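Local coordinates for protein mialostatin (Ixodes ricinus, PDB 6ZTK) that inhibits cysteine cathepsins of the tick midgut and of the host, and so restrains the digestion of blood proteins, at residues A47-A50 with V51-V55. Residues are numbered along the deposited sequence; the frame is centred on the assembly and turned at random.
With SO4 (sulfate ion), chain D.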
# COMPACT_ATOMS: atom_id res chain seq x y z
N ALA A 47 -2.18 3.48 -0.75
CA ALA A 47 -1.06 2.55 -0.55
C ALA A 47 -0.89 2.17 0.91
O ALA A 47 -0.65 1.02 1.23
CB ALA A 47 0.21 3.15 -1.15
N HIS A 48 -1.04 3.16 1.80
CA HIS A 48 -0.98 2.86 3.25
C HIS A 48 -2.15 1.93 3.62
O HIS A 48 -1.95 1.00 4.41
CB HIS A 48 -0.99 4.15 4.06
CG HIS A 48 0.36 4.78 4.14
ND1 HIS A 48 1.37 4.27 4.94
CD2 HIS A 48 0.86 5.88 3.52
CE1 HIS A 48 2.48 5.00 4.72
NE2 HIS A 48 2.21 5.97 3.85
N TYR A 49 -3.32 2.16 3.04
CA TYR A 49 -4.44 1.23 3.30
C TYR A 49 -4.01 -0.19 2.91
O TYR A 49 -4.18 -1.15 3.65
CB TYR A 49 -5.74 1.64 2.63
CG TYR A 49 -6.77 0.59 2.83
CD1 TYR A 49 -7.35 0.36 4.07
CD2 TYR A 49 -7.15 -0.22 1.77
CE1 TYR A 49 -8.30 -0.66 4.24
CE2 TYR A 49 -8.11 -1.21 1.93
CZ TYR A 49 -8.62 -1.46 3.17
OH TYR A 49 -9.57 -2.48 3.30
N ALA A 50 -3.44 -0.35 1.71
CA ALA A 50 -3.07 -1.67 1.22
C ALA A 50 -2.12 -2.34 2.19
O ALA A 50 -2.26 -3.49 2.54
CB ALA A 50 -2.46 -1.55 -0.17
N VAL A 51 -1.05 -1.64 2.61
CA VAL A 51 -0.03 -2.28 3.52
C VAL A 51 -0.67 -2.65 4.86
O VAL A 51 -0.27 -3.67 5.42
CB VAL A 51 1.26 -1.45 3.80
CG1 VAL A 51 1.98 -1.13 2.52
CG2 VAL A 51 1.10 -0.24 4.68
N SER A 52 -1.68 -1.90 5.26
CA SER A 52 -2.34 -2.16 6.58
C SER A 52 -3.06 -3.51 6.54
O SER A 52 -3.39 -4.02 7.63
CB SER A 52 -3.27 -1.08 6.94
OG SER A 52 -4.53 -1.12 6.32
N THR A 53 -3.37 -4.05 5.36
CA THR A 53 -4.16 -5.32 5.25
C THR A 53 -3.24 -6.54 5.27
O THR A 53 -3.74 -7.68 5.23
CB THR A 53 -5.04 -5.30 3.99
OG1 THR A 53 -4.17 -5.44 2.84
CG2 THR A 53 -5.92 -4.10 3.89
N GLN A 54 -1.89 -6.38 5.27
CA GLN A 54 -0.96 -7.48 5.04
C GLN A 54 -0.30 -7.90 6.35
O GLN A 54 0.60 -7.19 6.86
CB GLN A 54 0.00 -7.08 3.94
CG GLN A 54 -0.71 -6.70 2.66
CD GLN A 54 -1.41 -7.89 2.03
OE1 GLN A 54 -0.78 -8.90 1.74
NE2 GLN A 54 -2.70 -7.78 1.87
N VAL A 55 -0.81 -8.97 6.93
CA VAL A 55 -0.33 -9.43 8.27
C VAL A 55 0.28 -10.82 8.25
O VAL A 55 1.10 -11.16 9.12
CB VAL A 55 -1.46 -9.30 9.31
CG1 VAL A 55 -1.89 -7.86 9.59
CG2 VAL A 55 -2.69 -10.13 8.96
S SO4 D . 3.83 8.32 2.00
O1 SO4 D . 4.19 7.12 2.73
O2 SO4 D . 3.93 8.09 0.57
O3 SO4 D . 4.75 9.36 2.38
O4 SO4 D . 2.48 8.73 2.33
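T53 turns back on the chain and meets both Y49 and A50. Its CB lies 3.6 Å from A50 O. From there the side chain forks. OG1 sits between the backbone N and the carbonyl carbon (chi1 72°), and this brings it down to A50 O, 2.7 Å away. The backbone N of T53 bonds to the same A50 O, but from above the carbonyl plane, 58° out of it. OG1 approaches much nearer that plane, so two donors of one residue grip a single carbonyl. OG1 is itself an acceptor: Q54 bends at chi2 and gives it NE2, 2.9 Å away, in a nearly straight bond that lies in the amide plane. The other branch, CG2, rests over one face of the Y49 ring. T53 CG2 stands 4.2 Å from the centroid of the Y49 ring, shifted toward the rim and nearest to CZ. This is a CH-pi contact, and the two side chains cross at about a right angle.

One residue earlier, S52 OG folds back in the same manner and bonds to Y49 O at 2.7 Å. The regular helical bonds still hold here, V51 N to A47 O and S52 N to H48 O. T53 N takes A50 O, three residues back, as its main partner and makes only a weak bond to Y49 O, and S52 N also has a weak bond to Y49 O. H48 points another way: its NE2 meets sulfate O1 at the ring edge, while ND1 is bonded to Y99 OH. The sulfate probably comes from the crystallisation liquor.

A47 and V51 pack on strand 78-92, and Y49 and T53 touch V130 of strand 127-136. The arrangement is the C-terminal end of helix 41-52, the alpha-helix that lies across the antiparallel sheet in the cystatin fold.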